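Local coordinates for secreted effector protein SifA (Salmonella typhimurium, PDB 3CXB) that is required for endosomal tubulation and the formation of Salmonella-induced filaments in infected host cells, and interacts with host PLEKHM2, at residues R151-E154 against I155-Y158; Y184-T187 against E188-G192; H193-G196 against W197-Q200. One frame throughout, in Å; residues are numbered along the deposited sequence.

Contact 1 (R151-E154 against I155-Y158)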
loop_
_atom_site.group_PDB
_atom_site.type_symbol
_atom_site.label_atom_id
_atom_site.label_comp_id
_atom_site.label_asym_id
_atom_site.label_seq_id
_atom_site.Cartn_x
_atom_site.Cartn_y
_atom_site.Cartn_z
ATOM N N ARG A 151 4.608 -11.125 -1.156
ATOM C CA ARG A 151 4.754 -11.834 -2.431
ATOM C C ARG A 151 3.569 -11.472 -3.334
ATOM O O ARG A 151 2.479 -11.186 -2.850
ATOM C CB ARG A 151 4.820 -13.345 -2.188
ATOM C CG ARG A 151 3.560 -13.939 -1.570
ATOM C CD ARG A 151 3.688 -15.452 -1.331
ATOM N NE ARG A 151 4.566 -15.774 -0.204
ATOM C CZ ARG A 151 5.762 -16.347 -0.311
ATOM N NH1 ARG A 151 6.472 -16.597 0.778
ATOM N NH2 ARG A 151 6.247 -16.674 -1.505
ATOM N N TYR A 152 3.798 -11.465 -4.642
ATOM C CA TYR A 152 2.773 -11.103 -5.613
ATOM C C TYR A 152 1.460 -11.859 -5.476
ATOM O O TYR A 152 1.455 -13.078 -5.333
ATOM C CB TYR A 152 3.318 -11.317 -7.016
ATOM C CG TYR A 152 2.330 -11.023 -8.111
ATOM C CD1 TYR A 152 2.046 -9.712 -8.485
ATOM C CD2 TYR A 152 1.685 -12.053 -8.780
ATOM C CE1 TYR A 152 1.149 -9.427 -9.500
ATOM C CE2 TYR A 152 0.778 -11.781 -9.796
ATOM C CZ TYR A 152 0.516 -10.462 -10.155
ATOM O OH TYR A 152 -0.364 -10.192 -11.177
ATOM N N SER A 153 0.348 -11.137 -5.533
ATOM C CA SER A 153 -0.974 -11.748 -5.444
ATOM C C SER A 153 -1.767 -11.304 -6.666
ATOM O O SER A 153 -2.167 -10.145 -6.753
ATOM C CB SER A 153 -1.679 -11.283 -4.180
ATOM O OG SER A 153 -2.992 -11.795 -4.114
ATOM N N GLU A 154 -2.005 -12.217 -7.604
ATOM C CA GLU A 154 -2.718 -11.854 -8.828
ATOM C C GLU A 154 -4.194 -11.559 -8.647
ATOM O O GLU A 154 -4.838 -11.051 -9.557
ATOM C CB GLU A 154 -2.539 -12.927 -9.901
ATOM C CG GLU A 154 -3.543 -14.063 -9.859
ATOM C CD GLU A 154 -3.411 -14.978 -11.066
ATOM O OE1 GLU A 154 -2.419 -15.746 -11.128
ATOM O OE2 GLU A 154 -4.291 -14.914 -11.957
ATOM N N ILE A 155 -4.736 -11.879 -7.480
ATOM C CA ILE A 155 -6.140 -11.588 -7.218
ATOM C C ILE A 155 -6.313 -10.083 -7.104
ATOM O O ILE A 155 -7.365 -9.549 -7.417
ATOM C CB ILE A 155 -6.633 -12.271 -5.920
ATOM C CG1 ILE A 155 -6.840 -13.754 -6.197
ATOM C CG2 ILE A 155 -7.946 -11.663 -5.445
ATOM C CD1 ILE A 155 -7.726 -14.010 -7.416
ATOM N N VAL A 156 -5.266 -9.409 -6.644
ATOM C CA VAL A 156 -5.262 -7.960 -6.511
ATOM C C VAL A 156 -4.297 -7.360 -7.545
ATOM O O VAL A 156 -4.255 -6.139 -7.735
ATOM C CB VAL A 156 -4.786 -7.546 -5.126
ATOM C CG1 VAL A 156 -5.840 -7.839 -4.103
ATOM C CG2 VAL A 156 -3.510 -8.290 -4.793
ATOM N N ASP A 157 -3.553 -8.238 -8.223
ATOM C CA ASP A 157 -2.542 -7.861 -9.214
ATOM C C ASP A 157 -1.610 -6.836 -8.580
ATOM O O ASP A 157 -1.419 -5.726 -9.075
ATOM C CB ASP A 157 -3.185 -7.295 -10.461
ATOM C CG ASP A 157 -2.177 -6.972 -11.520
ATOM O OD1 ASP A 157 -1.006 -7.391 -11.386
ATOM O OD2 ASP A 157 -2.551 -6.302 -12.497
ATOM N N TYR A 158 -1.020 -7.239 -7.466
ATOM C CA TYR A 158 -0.135 -6.378 -6.720
ATOM C C TYR A 158 0.443 -7.225 -5.606
ATOM O O TYR A 158 -0.168 -8.218 -5.208
ATOM C CB TYR A 158 -0.947 -5.263 -6.083
ATOM C CG TYR A 158 -0.139 -4.043 -5.731
ATOM C CD1 TYR A 158 0.173 -3.092 -6.704
ATOM C CD2 TYR A 158 0.276 -3.813 -4.424
ATOM C CE1 TYR A 158 0.869 -1.933 -6.385
ATOM C CE2 TYR A 158 0.973 -2.654 -4.087
ATOM C CZ TYR A 158 1.267 -1.713 -5.076
ATOM O OH TYR A 158 1.933 -0.540 -4.762
HETATM O O HOH W 1 -7.034 -9.763 -10.184
#

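Contact 2 (Y184-T187 against E188-G192)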
loop_
_atom_site.group_PDB
_atom_site.type_symbol
_atom_site.label_atom_id
_atom_site.label_comp_id
_atom_site.label_asym_id
_atom_site.label_seq_id
_atom_site.Cartn_x
_atom_site.Cartn_y
_atom_site.Cartn_z
ATOM N N TYR A 184 -9.209 -15.359 1.965
ATOM C CA TYR A 184 -10.492 -14.690 2.158
ATOM C C TYR A 184 -10.964 -14.041 0.871
ATOM O O TYR A 184 -12.150 -13.816 0.688
ATOM C CB TYR A 184 -10.375 -13.622 3.242
ATOM C CG TYR A 184 -10.227 -14.176 4.639
ATOM C CD1 TYR A 184 -11.329 -14.677 5.332
ATOM C CD2 TYR A 184 -8.987 -14.209 5.271
ATOM C CE1 TYR A 184 -11.199 -15.196 6.629
ATOM C CE2 TYR A 184 -8.845 -14.726 6.563
ATOM C CZ TYR A 184 -9.949 -15.216 7.239
ATOM O OH TYR A 184 -9.778 -15.702 8.524
ATOM N N LEU A 185 -10.029 -13.736 -0.019
ATOM C CA LEU A 185 -10.372 -13.108 -1.287
ATOM C C LEU A 185 -10.669 -14.159 -2.345
ATOM O O LEU A 185 -11.457 -13.930 -3.267
ATOM C CB LEU A 185 -9.229 -12.213 -1.774
ATOM C CG LEU A 185 -8.915 -10.921 -1.018
ATOM C CD1 LEU A 185 -8.384 -11.249 0.352
ATOM C CD2 LEU A 185 -7.885 -10.126 -1.787
ATOM N N TYR A 186 -10.016 -15.308 -2.222
ATOM C CA TYR A 186 -10.229 -16.395 -3.162
ATOM C C TYR A 186 -11.549 -17.085 -2.849
ATOM O O TYR A 186 -12.239 -17.576 -3.746
ATOM C CB TYR A 186 -9.072 -17.387 -3.090
ATOM C CG TYR A 186 -8.035 -17.161 -4.163
ATOM C CD1 TYR A 186 -8.363 -17.314 -5.506
ATOM C CD2 TYR A 186 -6.724 -16.817 -3.841
ATOM C CE1 TYR A 186 -7.412 -17.135 -6.505
ATOM C CE2 TYR A 186 -5.763 -16.632 -4.834
ATOM C CZ TYR A 186 -6.117 -16.794 -6.165
ATOM O OH TYR A 186 -5.183 -16.612 -7.159
ATOM N N THR A 187 -11.904 -17.103 -1.570
ATOM C CA THR A 187 -13.149 -17.715 -1.136
ATOM C C THR A 187 -14.294 -16.800 -1.559
ATOM O O THR A 187 -15.400 -17.260 -1.835
ATOM C CB THR A 187 -13.164 -17.914 0.394
ATOM O OG1 THR A 187 -14.354 -18.612 0.777
ATOM C CG2 THR A 187 -13.112 -16.579 1.107
ATOM N N GLU A 188 -14.012 -15.503 -1.622
ATOM C CA GLU A 188 -14.997 -14.505 -2.031
ATOM C C GLU A 188 -14.955 -14.386 -3.549
ATOM O O GLU A 188 -15.825 -13.765 -4.163
ATOM C CB GLU A 188 -14.667 -13.154 -1.398
ATOM C CG GLU A 188 -15.025 -13.035 0.071
ATOM C CD GLU A 188 -16.435 -12.529 0.277
ATOM O OE1 GLU A 188 -16.878 -12.462 1.447
ATOM O OE2 GLU A 188 -17.094 -12.193 -0.734
ATOM N N LEU A 189 -13.928 -14.984 -4.145
ATOM C CA LEU A 189 -13.765 -14.959 -5.591
ATOM C C LEU A 189 -15.000 -15.641 -6.154
ATOM O O LEU A 189 -15.690 -15.099 -7.016
ATOM C CB LEU A 189 -12.510 -15.730 -6.004
ATOM C CG LEU A 189 -11.956 -15.497 -7.415
ATOM C CD1 LEU A 189 -10.767 -16.421 -7.629
ATOM C CD2 LEU A 189 -13.015 -15.749 -8.475
ATOM N N ARG A 190 -15.273 -16.841 -5.657
ATOM C CA ARG A 190 -16.438 -17.591 -6.083
ATOM C C ARG A 190 -17.414 -17.584 -4.916
ATOM O O ARG A 190 -17.301 -18.383 -3.985
ATOM C CB ARG A 190 -16.047 -19.025 -6.465
ATOM C CG ARG A 190 -15.215 -19.789 -5.427
ATOM C CD ARG A 190 -13.712 -19.744 -5.723
ATOM N NE ARG A 190 -12.974 -20.745 -4.949
ATOM C CZ ARG A 190 -11.674 -21.004 -5.083
ATOM N NH1 ARG A 190 -10.943 -20.335 -5.963
ATOM N NH2 ARG A 190 -11.102 -21.943 -4.341
ATOM N N LYS A 191 -18.360 -16.653 -4.972
ATOM C CA LYS A 191 -19.371 -16.483 -3.932
ATOM C C LYS A 191 -20.240 -15.329 -4.421
ATOM O O LYS A 191 -20.568 -15.268 -5.605
ATOM C CB LYS A 191 -18.687 -16.117 -2.610
ATOM C CG LYS A 191 -19.609 -15.797 -1.445
ATOM C CD LYS A 191 -19.933 -17.012 -0.611
ATOM C CE LYS A 191 -20.699 -16.601 0.636
ATOM N NZ LYS A 191 -20.968 -17.751 1.540
ATOM N N GLY A 192 -20.614 -14.418 -3.526
ATOM C CA GLY A 192 -21.396 -13.271 -3.948
ATOM C C GLY A 192 -20.440 -12.403 -4.749
ATOM O O GLY A 192 -20.555 -11.178 -4.787
#

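Contact 3 (H193-G196 against W197-Q200)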
loop_
_atom_site.group_PDB
_atom_site.type_symbol
_atom_site.label_atom_id
_atom_site.label_comp_id
_atom_site.label_asym_id
_atom_site.label_seq_id
_atom_site.Cartn_x
_atom_site.Cartn_y
_atom_site.Cartn_z
ATOM N N HIS A 193 -19.485 -13.076 -5.388
ATOM C CA HIS A 193 -18.441 -12.468 -6.200
ATOM C C HIS A 193 -17.886 -11.199 -5.578
ATOM O O HIS A 193 -18.480 -10.126 -5.671
ATOM C CB HIS A 193 -18.943 -12.195 -7.616
ATOM C CG HIS A 193 -17.965 -12.597 -8.676
ATOM N ND1 HIS A 193 -16.719 -12.021 -8.796
ATOM C CD2 HIS A 193 -18.037 -13.543 -9.641
ATOM C CE1 HIS A 193 -16.064 -12.594 -9.790
ATOM N NE2 HIS A 193 -16.843 -13.521 -10.321
ATOM N N LEU A 194 -16.731 -11.352 -4.942
ATOM C CA LEU A 194 -16.032 -10.271 -4.262
ATOM C C LEU A 194 -16.221 -8.870 -4.844
ATOM O O LEU A 194 -16.244 -7.890 -4.103
ATOM C CB LEU A 194 -14.536 -10.605 -4.186
ATOM C CG LEU A 194 -13.513 -9.684 -4.858
ATOM C CD1 LEU A 194 -12.132 -10.101 -4.411
ATOM C CD2 LEU A 194 -13.626 -9.750 -6.373
ATOM N N ASP A 195 -16.355 -8.775 -6.163
ATOM C CA ASP A 195 -16.527 -7.482 -6.819
ATOM C C ASP A 195 -17.467 -6.578 -6.034
ATOM O O ASP A 195 -17.383 -5.354 -6.115
ATOM C CB ASP A 195 -17.065 -7.676 -8.239
ATOM C CG ASP A 195 -16.113 -8.468 -9.123
ATOM O OD1 ASP A 195 -14.958 -8.019 -9.302
ATOM O OD2 ASP A 195 -16.517 -9.537 -9.637
ATOM N N GLY A 196 -18.363 -7.190 -5.270
ATOM C CA GLY A 196 -19.306 -6.421 -4.485
ATOM C C GLY A 196 -18.737 -5.982 -3.152
ATOM O O GLY A 196 -18.891 -4.827 -2.759
ATOM N N TRP A 197 -18.079 -6.901 -2.455
ATOM C CA TRP A 197 -17.488 -6.599 -1.155
ATOM C C TRP A 197 -16.519 -5.406 -1.228
ATOM O O TRP A 197 -16.348 -4.670 -0.253
ATOM C CB TRP A 197 -16.770 -7.849 -0.611
ATOM C CG TRP A 197 -15.305 -7.680 -0.483
ATOM C CD1 TRP A 197 -14.412 -7.451 -1.495
ATOM C CD2 TRP A 197 -14.552 -7.640 0.729
ATOM N NE1 TRP A 197 -13.150 -7.261 -0.985
ATOM C CE2 TRP A 197 -13.207 -7.373 0.378
ATOM C CE3 TRP A 197 -14.883 -7.801 2.078
ATOM C CZ2 TRP A 197 -12.192 -7.262 1.329
ATOM C CZ3 TRP A 197 -13.872 -7.691 3.026
ATOM C CH2 TRP A 197 -12.541 -7.423 2.644
ATOM N N LYS A 198 -15.893 -5.228 -2.389
ATOM C CA LYS A 198 -14.945 -4.140 -2.598
ATOM C C LYS A 198 -15.606 -2.785 -2.442
ATOM O O LYS A 198 -14.990 -1.835 -1.970
ATOM C CB LYS A 198 -14.324 -4.229 -3.990
ATOM C CG LYS A 198 -13.417 -5.420 -4.191
ATOM C CD LYS A 198 -12.741 -5.315 -5.535
ATOM C CE LYS A 198 -11.910 -6.533 -5.844
ATOM N NZ LYS A 198 -11.322 -6.437 -7.217
ATOM N N ALA A 199 -16.863 -2.694 -2.853
ATOM C CA ALA A 199 -17.592 -1.443 -2.754
ATOM C C ALA A 199 -17.925 -1.163 -1.296
ATOM O O ALA A 199 -17.986 -0.010 -0.868
ATOM C CB ALA A 199 -18.862 -1.521 -3.587
ATOM N N GLN A 200 -18.119 -2.232 -0.536
ATOM C CA GLN A 200 -18.453 -2.113 0.874
ATOM C C GLN A 200 -17.226 -1.705 1.672
ATOM O O GLN A 200 -17.186 -0.626 2.264
ATOM C CB GLN A 200 -18.988 -3.451 1.399
ATOM C CG GLN A 200 -19.438 -3.420 2.857
ATOM C CD GLN A 200 -20.564 -2.420 3.112
ATOM O OE1 GLN A 200 -21.631 -2.496 2.499
ATOM N NE2 GLN A 200 -20.327 -1.479 4.021
#

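Contact 1 (R151-E154 against I155-Y158)
Ser153 and Tyr158 form an antiparallel hydrogen-bonded pair that closes the hairpin between strands 145-153 and 158-167, and because Asp157 and Tyr158 both face Ser153 the geometry is that of a G1 beta bulge. Among backbone bonds, Ser153 N donates to Tyr158 O at 3.0 Å. Ser153 O is gripped twice, by Val156 N at 3.2 Å and by Tyr158 N, and the two donors arrive from opposite faces of its carbonyl plane. The bulge residue Asp157 has the left-handed backbone conformation that this motif calls for. A water bridges the turn, donating to Glu154 O and, weakly, to Ile155 O.

Packing inside the turn is carried by Val156, whose CG2 lies 3.6 Å from Ser153 CB. Ser153 OG is hydrogen-bonded to Glu182 OE2 of helix 180-187, and Ile155 packs on Leu185 and Tyr186 there.

The polar side-chain link spans the hairpin. Asp157 OD1 forms a salt bridge with Lys73 of helix 62-75, joining hairpin and helix. With Tyr152 CG anti to the backbone N (chi1 178°), the phenol reaches Asp157, ring and carboxylate planes 80° apart, and Tyr152 OH donates to Asp157 OD1 at 2.9 Å from above the carboxylate plane.

Contact 2 (Y184-T187 against E188-G192)
Glu188 N donates a weak hydrogen bond to Tyr184 O, 3.4 Å away with an N-H...O angle of 132°, and Leu189 N donates an equally bent, weak one to Tyr186 O at 3.1 Å. One bond spans four residues and the other three. This is the C-terminal end of helix 180-187, where it passes into the loop toward helix 197-220.

Around these bonds side chains lie near the last carbonyls. Glu188 turns back along the helix, its CG 3.0 Å from Tyr184 O, and its chain then bends at chi2 (-90°), which carries the carboxylate away from the turn. Arg190 CG stands between the backbone N and the carbonyl carbon (chi1 51°), and from there the chain doubles back over the helix end until CD is 3.3 Å from Tyr186 O. That oxygen lies over one face of the guanidinium, an approach in which no N-H points at it.

Farther out the contact is apolar. Leu185 points away from the loop and Tyr184 carries its ring away from it; both pack on Met261 of helix 258-267. Tyr186, by contrast, continues alongside Leu189, the two side chains pointing the same way. The isobutyl group meets the phenol ring obliquely, Leu189 CD1 approaching Tyr186 CD1 to 3.3 Å and Tyr186 CE1 to 3.6 Å.

Contact 3 (H193-G196 against W197-Q200)
Leu194 meets Trp197 and Lys198 in a local contact at the N-terminal start of helix 197-220, where the loop from helix 180-187 winds into the first helical turn. The backbone evidence is a pair of bonds of different span. Lys198 N donates to Leu194 O at 3.2 Å, nearly along the C=O axis (C=O...N 171°), as in an alpha-helical turn. Ala199 N reaches back only three residues, to Gly196 O at 2.9 Å, from well above the carbonyl plane. The entry into the helix thus mixes a tighter turn with a regular one.

Leu194 O has a second neighbour: it lies at the edge of the indole, in the ring plane, 3.2 Å from Trp197 CD1. The pyrrole edge of Trp197 is therefore turned to the loop, while the ring system meets His255 and packs on Ile258 and Met261 of helix 258-267.

Lys198 also packs on Leu194. Its chain is extended beyond CG, with CG anti to the carbonyl carbon (chi1 -68°), and this brings Lys198 CE across the Leu194 side chain, 3.7 Å from Leu194 CG. At the tip, Lys198 NZ is 4.5 Å from Asp195 OD1, beyond a salt bridge. The chemistry is consistent with a mild electrostatic attraction added to a contact that rests on backbone bonds and on methylene and methyl packing.

How the contacts relate
The three contacts follow one another along the chain, and contact 2 touches both of the others. Contacts 1 and 2, with centres about 15 Å apart, meet through side chains: Val156 CG1 is 3.8 Å from Leu185 CD2, and Ile155 CD1 is 3.9 Å from Leu189 CD1, so the hairpin turn packs against the end of helix 180-187. Contacts 2 and 3 are closer, about 10 Å between centres, and are joined by a probable backbone hydrogen bond between Glu188 O and Leu194 N at 2.7 Å. Contacts 1 and 3 do not touch, their nearest atoms being about 5 Å apart. All three fall within the region that interacts with host PLEKHM2.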